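Local structure of putative D-lactate dehydrogenase (Chlamydomonas reinhardtii, 4ZGS) at residues Arg36-Thr42 against Asp60-Pro66. The protein reduces pyruvate in the alga's chloroplasts, probably to D-lactate with an NAD-type cofactor, as a member of the D-isomer specific 2-hydroxyacid dehydrogenase family. Residues are numbered along the deposited sequence.
Sequences RCICYST and DTYFVEP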
ATOM      1  N   ARG A  36     -34.881   1.954  27.718  1.00 72.09           N
ATOM      2  CA  ARG A  36     -33.452   1.711  27.942  1.00 71.00           C
ATOM      3  C   ARG A  36     -32.923   0.804  26.839  1.00 68.45           C
ATOM      4  O   ARG A  36     -33.317  -0.365  26.743  1.00 66.16           O
ATOM      5  CB  ARG A  36     -33.191   1.075  29.305  1.00 79.90           C
ATOM      6  CG  ARG A  36     -33.301   2.012  30.500  1.00 86.59           C
ATOM      7  CD  ARG A  36     -33.101   1.244  31.791  1.00 86.78           C
ATOM      8  NE  ARG A  36     -31.747   0.684  31.908  1.00 85.36           N
ATOM      9  CZ  ARG A  36     -30.671   1.339  32.338  1.00 83.55           C
ATOM     10  NH1 ARG A  36     -30.741   2.614  32.682  1.00 82.67           N
ATOM     11  NH2 ARG A  36     -29.509   0.712  32.405  1.00 88.51           N
ATOM     12  N   CYS A  37     -32.001   1.348  26.042  1.00 60.71           N
ATOM     13  CA  CYS A  37     -31.483   0.682  24.856  1.00 52.25           C
ATOM     14  C   CYS A  37     -29.982   0.369  24.938  1.00 52.61           C
ATOM     15  O   CYS A  37     -29.167   1.244  25.245  1.00 48.99           O
ATOM     16  CB  CYS A  37     -31.733   1.547  23.642  1.00 44.70           C
ATOM     17  SG  CYS A  37     -33.428   1.934  23.253  1.00 48.74           S
ATOM     18  N   ILE A  38     -29.612  -0.877  24.663  1.00 49.84           N
ATOM     19  CA  ILE A  38     -28.205  -1.205  24.536  1.00 46.24           C
ATOM     20  C   ILE A  38     -27.865  -1.534  23.069  1.00 47.03           C
ATOM     21  O   ILE A  38     -28.615  -2.263  22.431  1.00 44.43           O
ATOM     22  CB  ILE A  38     -27.815  -2.383  25.505  1.00 54.54           C
ATOM     23  CG1 ILE A  38     -26.319  -2.739  25.388  1.00 51.34           C
ATOM     24  CG2 ILE A  38     -28.672  -3.615  25.261  1.00 53.27           C
ATOM     25  CD1 ILE A  38     -25.784  -3.594  26.566  1.00 50.68           C
ATOM     26  N   CYS A  39     -26.761  -0.987  22.540  1.00 41.12           N
ATOM     27  CA  CYS A  39     -26.316  -1.293  21.154  1.00 39.42           C
ATOM     28  C   CYS A  39     -24.960  -1.993  21.102  1.00 47.50           C
ATOM     29  O   CYS A  39     -23.940  -1.461  21.557  1.00 49.10           O
ATOM     30  CB  CYS A  39     -26.231  -0.030  20.281  1.00 39.78           C
ATOM     31  SG  CYS A  39     -27.859   0.687  19.906  1.00 94.81           S
ATOM     32  N   TYR A  40     -24.971  -3.200  20.556  1.00 44.79           N
ATOM     33  CA  TYR A  40     -23.761  -3.966  20.363  1.00 50.92           C
ATOM     34  C   TYR A  40     -22.974  -3.630  19.090  1.00 49.08           C
ATOM     35  O   TYR A  40     -23.518  -3.114  18.112  1.00 51.04           O
ATOM     36  CB  TYR A  40     -24.128  -5.438  20.426  1.00 56.66           C
ATOM     37  CG  TYR A  40     -24.536  -5.807  21.830  1.00 56.10           C
ATOM     38  CD1 TYR A  40     -25.842  -5.646  22.252  1.00 58.73           C
ATOM     39  CD2 TYR A  40     -23.608  -6.280  22.741  1.00 60.46           C
ATOM     40  CE1 TYR A  40     -26.229  -5.967  23.556  1.00 65.38           C
ATOM     41  CE2 TYR A  40     -23.977  -6.612  24.037  1.00 64.91           C
ATOM     42  CZ  TYR A  40     -25.296  -6.452  24.450  1.00 62.36           C
ATOM     43  OH  TYR A  40     -25.689  -6.778  25.744  1.00 56.79           O
ATOM     44  N   SER A  41     -21.680  -3.912  19.105  1.00 49.52           N
ATOM     45  CA  SER A  41     -20.833  -3.614  17.938  1.00 52.58           C
ATOM     46  C   SER A  41     -20.833  -2.131  17.576  1.00 51.67           C
ATOM     47  O   SER A  41     -20.968  -1.788  16.404  1.00 49.86           O
ATOM     48  CB  SER A  41     -21.273  -4.422  16.708  1.00 48.50           C
ATOM     49  OG  SER A  41     -21.207  -5.810  16.972  1.00 54.66           O
ATOM     50  N   THR A  42     -20.622  -1.249  18.552  1.00 52.86           N
ATOM     51  CA  THR A  42     -20.629   0.159  18.209  1.00 45.73           C
ATOM     52  C   THR A  42     -19.224   0.520  17.820  1.00 47.93           C
ATOM     53  O   THR A  42     -18.399   0.875  18.666  1.00 50.95           O
ATOM     54  CB  THR A  42     -21.068   1.049  19.402  1.00 54.82           C
ATOM     55  OG1 THR A  42     -22.344   0.626  19.895  1.00 56.73           O
ATOM     56  CG2 THR A  42     -21.146   2.502  18.997  1.00 52.48           C
ATOM     57  N   ASP A  60     -31.724   7.025  28.191  1.00 81.75           N
ATOM     58  CA  ASP A  60     -30.611   6.156  28.576  1.00 78.94           C
ATOM     59  C   ASP A  60     -30.343   5.223  27.428  1.00 81.01           C
ATOM     60  O   ASP A  60     -31.198   4.411  27.066  1.00 79.61           O
ATOM     61  CB  ASP A  60     -30.906   5.324  29.828  1.00 84.79           C
ATOM     62  CG  ASP A  60     -31.060   6.168  31.081  1.00101.07           C
ATOM     63  OD1 ASP A  60     -30.409   7.235  31.155  1.00107.40           O
ATOM     64  OD2 ASP A  60     -31.830   5.765  31.991  1.00104.19           O
ATOM     65  N   THR A  61     -29.172   5.367  26.824  1.00 80.01           N
ATOM     66  CA  THR A  61     -28.770   4.500  25.736  1.00 76.19           C
ATOM     67  C   THR A  61     -27.316   4.082  25.944  1.00 76.12           C
ATOM     68  O   THR A  61     -26.431   4.926  26.081  1.00 82.50           O
ATOM     69  CB  THR A  61     -28.987   5.175  24.360  1.00 76.76           C
ATOM     70  OG1 THR A  61     -28.620   6.556  24.445  1.00 82.42           O
ATOM     71  CG2 THR A  61     -30.462   5.109  23.966  1.00 76.29           C
ATOM     72  N   TYR A  62     -27.103   2.770  26.024  1.00 68.10           N
ATOM     73  CA  TYR A  62     -25.798   2.168  26.290  1.00 63.06           C
ATOM     74  C   TYR A  62     -25.114   1.689  24.992  1.00 57.12           C
ATOM     75  O   TYR A  62     -25.642   0.829  24.265  1.00 52.69           O
ATOM     76  CB  TYR A  62     -25.968   0.997  27.249  1.00 62.77           C
ATOM     77  CG  TYR A  62     -24.674   0.421  27.799  1.00 68.16           C
ATOM     78  CD1 TYR A  62     -23.436   0.961  27.469  1.00 67.32           C
ATOM     79  CD2 TYR A  62     -24.700  -0.704  28.623  1.00 69.06           C
ATOM     80  CE1 TYR A  62     -22.272   0.409  27.969  1.00 67.78           C
ATOM     81  CE2 TYR A  62     -23.567  -1.257  29.112  1.00 69.74           C
ATOM     82  CZ  TYR A  62     -22.347  -0.704  28.793  1.00 71.65           C
ATOM     83  OH  TYR A  62     -21.209  -1.292  29.313  1.00 72.72           O
ATOM     84  N   PHE A  63     -23.958   2.258  24.674  1.00 54.53           N
ATOM     85  CA  PHE A  63     -23.239   1.820  23.468  1.00 51.22           C
ATOM     86  C   PHE A  63     -22.016   0.953  23.806  1.00 52.90           C
ATOM     87  O   PHE A  63     -21.041   1.442  24.376  1.00 53.33           O
ATOM     88  CB  PHE A  63     -22.834   3.039  22.633  1.00 52.59           C
ATOM     89  CG  PHE A  63     -23.999   3.744  21.969  1.00 49.93           C
ATOM     90  CD1 PHE A  63     -24.515   3.271  20.764  1.00 51.58           C
ATOM     91  CD2 PHE A  63     -24.624   4.834  22.585  1.00 52.85           C
ATOM     92  CE1 PHE A  63     -25.610   3.917  20.149  1.00 54.97           C
ATOM     93  CE2 PHE A  63     -25.732   5.468  21.993  1.00 57.06           C
ATOM     94  CZ  PHE A  63     -26.225   5.009  20.777  1.00 54.89           C
ATOM     95  N   VAL A  64     -22.101  -0.344  23.495  1.00 51.47           N
ATOM     96  CA  VAL A  64     -21.006  -1.288  23.740  1.00 49.73           C
ATOM     97  C   VAL A  64     -20.207  -1.570  22.458  1.00 50.17           C
ATOM     98  O   VAL A  64     -20.784  -1.927  21.421  1.00 45.20           O
ATOM     99  CB  VAL A  64     -21.512  -2.626  24.369  1.00 58.11           C
ATOM    100  CG1 VAL A  64     -22.377  -2.363  25.606  1.00 48.81           C
ATOM    101  CG2 VAL A  64     -22.252  -3.480  23.350  1.00 60.35           C
ATOM    102  N   GLU A  65     -18.888  -1.368  22.511  1.00 47.79           N
ATOM    103  CA  GLU A  65     -18.087  -1.544  21.305  1.00 48.18           C
ATOM    104  C   GLU A  65     -17.931  -2.993  20.844  1.00 55.07           C
ATOM    105  O   GLU A  65     -18.179  -3.279  19.680  1.00 56.62           O
ATOM    106  CB  GLU A  65     -16.730  -0.869  21.461  1.00 50.15           C
ATOM    107  CG  GLU A  65     -16.867   0.565  21.957  1.00 58.18           C
ATOM    108  CD  GLU A  65     -15.557   1.343  21.941  1.00 73.73           C
ATOM    109  OE1 GLU A  65     -14.481   0.728  21.750  1.00 80.88           O
ATOM    110  OE2 GLU A  65     -15.607   2.582  22.097  1.00 79.03           O
ATOM    111  N   PRO A  66     -17.582  -3.925  21.745  1.00 57.64           N
ATOM    112  CA  PRO A  66     -17.496  -5.297  21.232  1.00 55.46           C
ATOM    113  C   PRO A  66     -18.846  -5.837  20.744  1.00 52.52           C
ATOM    114  O   PRO A  66     -19.887  -5.313  21.106  1.00 51.11           O
ATOM    115  CB  PRO A  66     -16.989  -6.104  22.442  1.00 54.08           C
ATOM    116  CG  PRO A  66     -17.314  -5.276  23.641  1.00 52.95           C
ATOM    117  CD  PRO A  66     -17.173  -3.842  23.159  1.00 59.63           C
TER
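Strands 36-39 and 60-63, short axes 4.6 Å apart at closest approach and 13° from parallel, are hydrogen-bonded through facing backbone groups. Cys37 N gives Asp60 O a weak hydrogen bond (3.3 Å); Cys37 O accepts one from Tyr62 N (2.7 Å). Cys39 repeats this, N to Tyr62 O (2.7 Å) and O from Val64 N (2.9 Å). Past the strand ends Thr42 N hydrogen-bonds Val64 O and Ser41 N Pro66 O (both 3.0 Å), so the two segments leave the sheet still joined. Thr42 OG1 has Cys39 O (3.1 Å) and Val64 O (3.4 Å) within reach, each weak, the choice unsettled. Arg36 NH1 makes a salt bridge to Asp60 OD2 (3.4 Å). Tyr40 OH hydrogen-bonds Thr72 O, Ser41 OG the Asp88 carboxylate, and Glu65 forms a salt bridge with Lys47. Ile38 CD1 touches Tyr62 CD2 and Val64 CG1 (both 3.7 Å) on one face; on the other, Cys39 SG lies obliquely 4.8 Å from the Phe63 centroid. This beta-alpha-beta unit opens the five-stranded parallel sheet of the non-Rossmann domain, away from NAD: crossover helix 44-57 covers the Cys39-Phe63 face, strand 81-84 flanks 36-39, and outermost 60-63 puts Tyr62 against Tyr62 of a second subunit.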